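Local coordinates for small heat shock protein hsp20 family (Sulfolobus solfataricus, PDB 4RZK), which probably binds unfolded proteins as a small heat shock protein chaperone, represented here by its alpha-crystallin domain, at residues 14-18 against 19-23. Residues are numbered along the deposited sequence; the frame is centred on the assembly and turned at random.
Sequences IEKGD and EIKVV
Lys21 N donates to Ile14 O at 2.8 Å, and Ile14 N returns a bond to Lys21 O at 2.9 Å, a reciprocal exchange that illustrates how a hydrogen-bonded antiparallel pair ties the two arms of a beta hairpin. Nearer the turn the pairing slackens: the bond from Lys16 N to Glu19 O is weak and bent to 128°. A type II' turn from Lys16 to Glu19 reverses the chain, with Gly17 supplying the positive phi (57°) that such a turn needs at its first corner. One residue on toward the turn from Ile14 and Lys21, Glu15 and Ile20 form a non-hydrogen-bonded pair. With chi1 at -77°, CG1 of Ile20 stands beside its own backbone N, which brings it to 3.5 Å from CB of Glu15, whose end leads off. On the other face, the extended chain of Lys21 runs obliquely across the bent chain of Lys16, bringing the two NZ atoms to 4.0 Å; their like charges would probably repel, although both lie near the surface. The hairpin joins strands 6-16 and 19-25 of the alpha-crystallin domain; Ile20 also packs on Val13 and Pro63, and its backbone pairs with Leu84 of strand 79-85, which flanks strand 19-25.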
ATOM      1  N   ILE A  14       0.948  17.039  -4.443  1.00 63.97           N
ATOM      2  CA  ILE A  14      -0.019  18.052  -4.779  1.00 66.70           C
ATOM      3  C   ILE A  14       0.214  19.277  -3.920  1.00 69.70           C
ATOM      4  O   ILE A  14       0.343  19.177  -2.716  1.00 66.58           O
ATOM      5  CB  ILE A  14      -1.439  17.539  -4.541  1.00 63.92           C
ATOM      6  CG1 ILE A  14      -2.198  17.442  -5.860  1.00 77.56           C
ATOM      7  CG2 ILE A  14      -2.162  18.449  -3.574  1.00 72.81           C
ATOM      8  CD1 ILE A  14      -2.365  18.763  -6.577  1.00 77.90           C
ATOM      9  N   GLU A  15       0.264  20.441  -4.543  1.00 77.14           N
ATOM     10  CA  GLU A  15       0.472  21.665  -3.800  1.00 83.98           C
ATOM     11  C   GLU A  15      -0.752  22.545  -3.897  1.00 89.06           C
ATOM     12  O   GLU A  15      -1.236  22.827  -4.984  1.00 84.72           O
ATOM     13  CB  GLU A  15       1.690  22.418  -4.329  1.00 78.54           C
ATOM     14  CG  GLU A  15       1.354  23.553  -5.270  1.00 80.28           C
ATOM     15  CD  GLU A  15       2.366  23.707  -6.382  1.00 87.48           C
ATOM     16  OE1 GLU A  15       3.313  24.491  -6.223  1.00 88.93           O
ATOM     17  OE2 GLU A  15       2.216  23.050  -7.421  1.00 88.66           O
ATOM     18  N   LYS A  16      -1.263  22.957  -2.746  1.00 88.73           N
ATOM     19  CA  LYS A  16      -2.314  23.951  -2.688  1.00 92.01           C
ATOM     20  C   LYS A  16      -1.938  25.055  -1.716  1.00 92.44           C
ATOM     21  O   LYS A  16      -1.634  24.799  -0.560  1.00 90.79           O
ATOM     22  CB  LYS A  16      -3.641  23.309  -2.292  1.00 92.09           C
ATOM     23  CG  LYS A  16      -3.978  23.411  -0.819  1.00 91.33           C
ATOM     24  CD  LYS A  16      -5.425  23.011  -0.567  1.00101.81           C
ATOM     25  CE  LYS A  16      -5.522  21.723   0.238  1.00 97.16           C
ATOM     26  NZ  LYS A  16      -6.436  20.735  -0.400  1.00 97.35           N
ATOM     27  N   GLY A  17      -1.969  26.288  -2.191  1.00 93.94           N
ATOM     28  CA  GLY A  17      -1.691  27.424  -1.344  1.00 90.85           C
ATOM     29  C   GLY A  17      -0.349  27.372  -0.663  1.00 89.49           C
ATOM     30  O   GLY A  17       0.669  27.115  -1.285  1.00 91.96           O
ATOM     31  N   ASP A  18      -0.363  27.638   0.633  1.00 92.51           N
ATOM     32  CA  ASP A  18       0.832  27.645   1.458  1.00 90.87           C
ATOM     33  C   ASP A  18       1.464  26.267   1.524  1.00 84.85           C
ATOM     34  O   ASP A  18       2.678  26.123   1.481  1.00 77.85           O
ATOM     35  CB  ASP A  18       0.445  28.076   2.875  1.00 88.58           C
ATOM     36  CG  ASP A  18       1.478  28.966   3.520  1.00 95.99           C
ATOM     37  OD1 ASP A  18       2.226  29.635   2.781  1.00100.71           O
ATOM     38  OD2 ASP A  18       1.539  28.998   4.767  1.00 93.31           O
ATOM     39  N   GLU A  19       0.614  25.261   1.662  1.00 83.91           N
ATOM     40  CA  GLU A  19       1.042  23.886   1.858  1.00 79.11           C
ATOM     41  C   GLU A  19       1.392  23.141   0.584  1.00 79.09           C
ATOM     42  O   GLU A  19       0.860  23.420  -0.479  1.00 79.76           O
ATOM     43  CB  GLU A  19      -0.029  23.114   2.620  1.00 77.03           C
ATOM     44  CG  GLU A  19      -0.222  23.575   4.049  1.00 72.93           C
ATOM     45  CD  GLU A  19      -1.472  23.007   4.683  1.00 77.32           C
ATOM     46  OE1 GLU A  19      -2.346  22.515   3.950  1.00 75.08           O
ATOM     47  OE2 GLU A  19      -1.580  23.053   5.922  1.00 80.16           O
ATOM     48  N   ILE A  20       2.297  22.182   0.716  1.00 75.99           N
ATOM     49  CA  ILE A  20       2.500  21.154  -0.282  1.00 74.62           C
ATOM     50  C   ILE A  20       2.251  19.825   0.404  1.00 68.49           C
ATOM     51  O   ILE A  20       2.798  19.556   1.454  1.00 65.89           O
ATOM     52  CB  ILE A  20       3.929  21.138  -0.822  1.00 67.12           C
ATOM     53  CG1 ILE A  20       4.141  22.261  -1.822  1.00 65.77           C
ATOM     54  CG2 ILE A  20       4.206  19.819  -1.509  1.00 64.51           C
ATOM     55  CD1 ILE A  20       5.448  22.151  -2.565  1.00 67.45           C
ATOM     56  N   LYS A  21       1.419  18.990  -0.184  1.00 64.44           N
ATOM     57  CA  LYS A  21       1.115  17.730   0.437  1.00 55.57           C
ATOM     58  C   LYS A  21       1.734  16.660  -0.404  1.00 60.09           C
ATOM     59  O   LYS A  21       1.506  16.609  -1.597  1.00 60.14           O
ATOM     60  CB  LYS A  21      -0.393  17.521   0.573  1.00 62.09           C
ATOM     61  CG  LYS A  21      -1.062  18.449   1.575  0.50 69.67           C
ATOM     62  CD  LYS A  21      -2.559  18.204   1.643  0.50 68.77           C
ATOM     63  CE  LYS A  21      -3.224  19.115   2.661  0.50 71.52           C
ATOM     64  NZ  LYS A  21      -4.696  18.903   2.720  0.50 78.65           N
ATOM     65  N   VAL A  22       2.485  15.760   0.214  1.00 59.34           N
ATOM     66  CA  VAL A  22       3.058  14.637  -0.513  1.00 54.27           C
ATOM     67  C   VAL A  22       2.499  13.322  -0.012  1.00 46.59           C
ATOM     68  O   VAL A  22       2.484  13.070   1.171  1.00 48.71           O
ATOM     69  CB  VAL A  22       4.585  14.611  -0.414  1.00 56.39           C
ATOM     70  CG1 VAL A  22       5.131  13.370  -1.090  1.00 50.38           C
ATOM     71  CG2 VAL A  22       5.168  15.852  -1.049  1.00 58.10           C
ATOM     72  N   VAL A  23       2.037  12.488  -0.927  1.00 47.55           N
ATOM     73  CA  VAL A  23       1.432  11.223  -0.563  1.00 50.26           C
ATOM     74  C   VAL A  23       2.236  10.051  -1.091  1.00 47.09           C
ATOM     75  O   VAL A  23       2.554  10.003  -2.257  1.00 45.06           O
ATOM     76  CB  VAL A  23       0.016  11.119  -1.122  1.00 46.20           C
ATOM     77  CG1 VAL A  23      -0.499   9.707  -0.996  1.00 45.07           C
ATOM     78  CG2 VAL A  23      -0.899  12.083  -0.407  1.00 46.38           C
TER